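Local coordinates for protein dihydrodipicolinate synthase (Agrobacterium tumefaciens, PDB 3B4U) that probably catalyses the aldolase-type condensation of pyruvate with aspartate semialdehyde in lysine biosynthesis, at residues A10-P14 and M26-A30; D39-G45 and R74-L80. One frame throughout, in Å; residues are numbered along the deposited sequence.

Contact 1 of 2, residues A10-P14 and M26-A30; sequences ALTTP and MIAHA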
# COMPACT_ATOMS: atom_id res chain seq x y z
N ALA B 10 -17.90 -6.90 -7.28
CA ALA B 10 -16.58 -6.70 -6.69
C ALA B 10 -16.17 -8.12 -6.28
O ALA B 10 -16.36 -8.55 -5.15
CB ALA B 10 -16.65 -5.75 -5.48
N LEU B 11 -15.64 -8.89 -7.23
CA LEU B 11 -15.64 -10.34 -7.12
C LEU B 11 -14.75 -10.80 -5.97
O LEU B 11 -13.60 -10.41 -5.86
CB LEU B 11 -15.15 -10.97 -8.43
CG LEU B 11 -15.59 -12.40 -8.63
CD1 LEU B 11 -17.06 -12.48 -9.03
CD2 LEU B 11 -14.68 -13.11 -9.64
N THR B 12 -15.27 -11.70 -5.16
CA THR B 12 -14.48 -12.36 -4.13
C THR B 12 -13.50 -13.36 -4.77
O THR B 12 -13.77 -13.95 -5.81
CB THR B 12 -15.43 -13.06 -3.14
OG1 THR B 12 -16.45 -13.78 -3.85
CG2 THR B 12 -16.10 -12.04 -2.23
N THR B 13 -12.38 -13.54 -4.08
CA THR B 13 -11.30 -14.41 -4.53
C THR B 13 -11.27 -15.61 -3.61
O THR B 13 -11.03 -15.44 -2.42
CB THR B 13 -9.95 -13.69 -4.50
OG1 THR B 13 -10.00 -12.52 -5.32
CG2 THR B 13 -8.83 -14.60 -4.99
N PRO B 14 -11.50 -16.84 -4.13
CA PRO B 14 -11.49 -18.03 -3.30
C PRO B 14 -10.10 -18.60 -3.16
O PRO B 14 -9.38 -18.69 -4.15
CB PRO B 14 -12.42 -18.99 -4.05
CG PRO B 14 -12.22 -18.64 -5.51
CD PRO B 14 -11.85 -17.15 -5.52
N MET B 26 -13.23 -19.62 -8.79
CA MET B 26 -13.32 -18.18 -9.03
C MET B 26 -14.04 -17.88 -10.33
O MET B 26 -14.91 -17.02 -10.40
CB MET B 26 -11.92 -17.59 -9.01
CG MET B 26 -11.91 -16.09 -8.98
SD MET B 26 -10.08 -15.47 -8.84
CE MET B 26 -10.40 -13.57 -8.95
N ILE B 27 -13.67 -18.63 -11.37
CA ILE B 27 -14.29 -18.46 -12.67
C ILE B 27 -15.76 -18.85 -12.62
O ILE B 27 -16.61 -18.20 -13.18
CB ILE B 27 -13.51 -19.24 -13.75
CG1 ILE B 27 -12.17 -18.55 -13.98
CG2 ILE B 27 -14.28 -19.37 -15.02
CD1 ILE B 27 -11.13 -19.34 -14.75
N ALA B 28 -16.07 -19.95 -11.94
CA ALA B 28 -17.47 -20.39 -11.81
C ALA B 28 -18.32 -19.35 -11.06
O ALA B 28 -19.46 -19.09 -11.44
CB ALA B 28 -17.53 -21.77 -11.12
N HIS B 29 -17.73 -18.74 -10.05
CA HIS B 29 -18.40 -17.68 -9.32
C HIS B 29 -18.63 -16.46 -10.21
O HIS B 29 -19.72 -15.89 -10.22
CB HIS B 29 -17.62 -17.35 -8.05
CG HIS B 29 -18.21 -16.26 -7.25
ND1 HIS B 29 -19.49 -16.33 -6.73
CD2 HIS B 29 -17.69 -15.07 -6.88
CE1 HIS B 29 -19.71 -15.20 -6.08
NE2 HIS B 29 -18.64 -14.41 -6.15
N ALA B 30 -17.64 -16.09 -11.00
CA ALA B 30 -17.81 -15.00 -11.95
C ALA B 30 -18.96 -15.31 -12.92
O ALA B 30 -19.80 -14.46 -13.19
CB ALA B 30 -16.52 -14.76 -12.72

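Contact 2 of 2, residues D39-G45 and R74-L80; sequences DSVTLFG and RIVTGVL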
# COMPACT_ATOMS: atom_id res chain seq x y z
N ASP B 39 -23.26 -7.05 -15.28
CA ASP B 39 -22.75 -6.70 -16.59
C ASP B 39 -21.27 -7.00 -16.76
O ASP B 39 -20.78 -7.20 -17.85
CB ASP B 39 -23.04 -5.20 -16.84
CG ASP B 39 -24.51 -4.91 -16.75
OD1 ASP B 39 -25.26 -5.45 -17.60
OD2 ASP B 39 -24.98 -4.18 -15.87
N SER B 40 -20.54 -7.02 -15.65
CA SER B 40 -19.12 -7.32 -15.63
C SER B 40 -18.75 -7.85 -14.27
O SER B 40 -19.55 -7.82 -13.34
CB SER B 40 -18.30 -6.07 -15.97
OG SER B 40 -18.40 -5.09 -14.96
N VAL B 41 -17.50 -8.29 -14.15
CA VAL B 41 -16.91 -8.60 -12.87
C VAL B 41 -15.62 -7.83 -12.72
O VAL B 41 -14.83 -7.71 -13.65
CB VAL B 41 -16.69 -10.15 -12.72
CG1 VAL B 41 -18.02 -10.91 -12.69
CG2 VAL B 41 -15.76 -10.74 -13.81
N THR B 42 -15.41 -7.34 -11.51
CA THR B 42 -14.20 -6.61 -11.16
C THR B 42 -13.33 -7.56 -10.34
O THR B 42 -13.72 -8.03 -9.28
CB THR B 42 -14.50 -5.35 -10.36
OG1 THR B 42 -15.24 -4.45 -11.18
CG2 THR B 42 -13.24 -4.66 -9.92
N LEU B 43 -12.16 -7.86 -10.89
CA LEU B 43 -11.18 -8.72 -10.23
C LEU B 43 -10.17 -7.90 -9.48
O LEU B 43 -9.78 -6.83 -9.95
CB LEU B 43 -10.43 -9.55 -11.29
CG LEU B 43 -11.30 -10.32 -12.27
CD1 LEU B 43 -10.41 -11.18 -13.15
CD2 LEU B 43 -12.42 -11.11 -11.59
N PHE B 44 -9.72 -8.37 -8.33
CA PHE B 44 -8.61 -7.76 -7.62
C PHE B 44 -8.98 -6.40 -7.05
O PHE B 44 -8.11 -5.54 -6.88
CB PHE B 44 -7.30 -7.65 -8.48
CG PHE B 44 -7.10 -8.78 -9.46
CD1 PHE B 44 -7.04 -10.09 -9.06
CD2 PHE B 44 -6.89 -8.47 -10.80
CE1 PHE B 44 -6.85 -11.08 -9.99
CE2 PHE B 44 -6.67 -9.51 -11.72
CZ PHE B 44 -6.66 -10.78 -11.30
N GLY B 45 -10.26 -6.17 -6.74
CA GLY B 45 -10.63 -4.99 -5.97
C GLY B 45 -10.50 -5.26 -4.49
O GLY B 45 -9.99 -6.29 -4.06
N ARG B 74 -16.05 -7.90 -20.30
CA ARG B 74 -16.81 -8.11 -19.08
C ARG B 74 -15.92 -8.23 -17.85
O ARG B 74 -16.41 -8.61 -16.80
CB ARG B 74 -17.71 -9.33 -19.22
CG ARG B 74 -18.84 -9.07 -20.24
CD ARG B 74 -19.83 -10.17 -20.26
NE ARG B 74 -20.85 -9.91 -21.27
CZ ARG B 74 -21.08 -10.64 -22.37
NH1 ARG B 74 -20.38 -11.74 -22.70
NH2 ARG B 74 -22.07 -10.25 -23.15
N ILE B 75 -14.65 -7.81 -17.96
CA ILE B 75 -13.71 -7.86 -16.86
C ILE B 75 -13.16 -6.47 -16.60
O ILE B 75 -12.71 -5.77 -17.50
CB ILE B 75 -12.53 -8.81 -17.18
CG1 ILE B 75 -13.04 -10.22 -17.42
CG2 ILE B 75 -11.50 -8.80 -16.04
CD1 ILE B 75 -11.98 -11.19 -17.92
N VAL B 76 -13.22 -6.06 -15.34
CA VAL B 76 -12.57 -4.86 -14.82
C VAL B 76 -11.46 -5.34 -13.90
O VAL B 76 -11.67 -6.30 -13.15
CB VAL B 76 -13.58 -3.99 -14.04
CG1 VAL B 76 -12.93 -2.78 -13.38
CG2 VAL B 76 -14.73 -3.56 -14.96
N THR B 77 -10.27 -4.73 -13.93
CA THR B 77 -9.20 -5.11 -13.02
C THR B 77 -8.87 -4.00 -12.06
O THR B 77 -8.54 -2.88 -12.48
CB THR B 77 -7.94 -5.54 -13.77
OG1 THR B 77 -7.48 -4.48 -14.59
CG2 THR B 77 -8.21 -6.73 -14.65
N GLY B 78 -8.87 -4.30 -10.77
CA GLY B 78 -8.37 -3.38 -9.76
C GLY B 78 -6.87 -3.30 -9.77
O GLY B 78 -6.19 -4.30 -9.95
N VAL B 79 -6.36 -2.09 -9.60
CA VAL B 79 -4.93 -1.79 -9.50
C VAL B 79 -4.79 -0.94 -8.25
O VAL B 79 -5.35 0.14 -8.16
CB VAL B 79 -4.41 -1.07 -10.77
CG1 VAL B 79 -2.96 -0.65 -10.58
CG2 VAL B 79 -4.51 -2.03 -11.98
N LEU B 80 -4.08 -1.47 -7.27
CA LEU B 80 -4.05 -1.02 -5.88
C LEU B 80 -2.64 -0.87 -5.38
O LEU B 80 -2.32 -1.25 -4.28
CB LEU B 80 -4.82 -2.01 -4.99
CG LEU B 80 -6.24 -2.39 -5.41
CD1 LEU B 80 -6.83 -3.41 -4.41
CD2 LEU B 80 -7.17 -1.16 -5.51
O HOH W 1 -22.23 -7.71 -20.14

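Contact 1 of 2, residues A10-P14 and M26-A30
How a barrel packs its first helix against the loop that feeds it is illustrated by residues 10-14 and 26-30. Met-26 is fully extended, with chi1 to chi3 all t, so its side chain runs along the loop: CB meets Pro-14 CD at 3.5 Å, CG lies 4.1 Å from Leu-11 CD2, and CE ends 3.8 Å from Thr-13 OG1. Leu-11, in a t,p rotamer, spreads its two methyls over the helix, CD1 reaching His-29 CD2 at 3.4 Å and CD2 resting 3.9 Å from Ala-30 CB. The CA-to-CB bond of His-29 points toward the loop, and with chi1 in t, NE2 lies 3.2 Å from Thr-12 OG1; NE2 is hydrogen-bonded to Asn-215, which also binds the backbone of Ala-10 and Thr-12. Thr-13, whose CB points away from the helix, hydrogen-bonds through OG1 to Gly-48 O. Loop and helix thus form a mainly apolar union, in which His-29 ND1 finds Arg-32 of its own helix and Thr-12 O is buried without a partner.

Contact 2 of 2, residues D39-G45 and R74-L80
Parallel strands satisfy each other's backbone by letting one residue bond to two staggered partners, and residues 39-45 and 74-80 follow that rule closely. Val-41 N donates to Arg-74 O at 2.9 Å, and Val-41 O accepts from Val-76 N at 2.9 Å. The pattern repeats two residues on, where Leu-43 N reaches Val-76 O at 2.8 Å and Gly-78 N reaches Leu-43 O at 2.8 Å. Between these bonds, Thr-42 CA makes a CA-H...O contact of 3.2 Å with Val-76 O. Thr-42 itself turns its backbone to the other neighbour, bonding to Ala-9 and Leu-11, while its OG1 and Ser-40 OG both hydrogen-bond to Ser-8. At the entrance to the ladder, a water donates to Asp-39 O at 2.8 Å and accepts from Arg-74 NE at 2.8 Å; the Asp-39 carboxylate is held by Leu-7 N and Arg-222. At the far end Gly-78 fits closely, since a CB there would clash with Phe-44 O, and its own carbonyl is taken by Arg-58. The strands are joined by a beta-alpha-beta crossover through helix 57-67, which packs on Leu-43 and Phe-44, while strands 6-10 and 101-104 flank the pair and helix 84-96 covers Thr-77 and Val-79.

Both contacts are buried, yet they represent the two layers of a TIM barrel. Contact 2 belongs to the inner wall of parallel strands and is held chiefly by backbone hydrogen bonds; contact 1 lies between a loop and the surrounding helical layer and relies on side-chain packing, with no clear hydrogen bond across it. Their centres are 10 Å apart and they meet directly: Leu-11 N lies 2.9 Å from Thr-42 O, a probable hydrogen bond, and Leu-11 CD2 packs 3.6 Å from Leu-43 CD2. Helix 23-35 of contact 1 is followed in the chain by strand 40-43 of contact 2. Solvent enters the comparison at Arg-74, the exposed margin of contact 2.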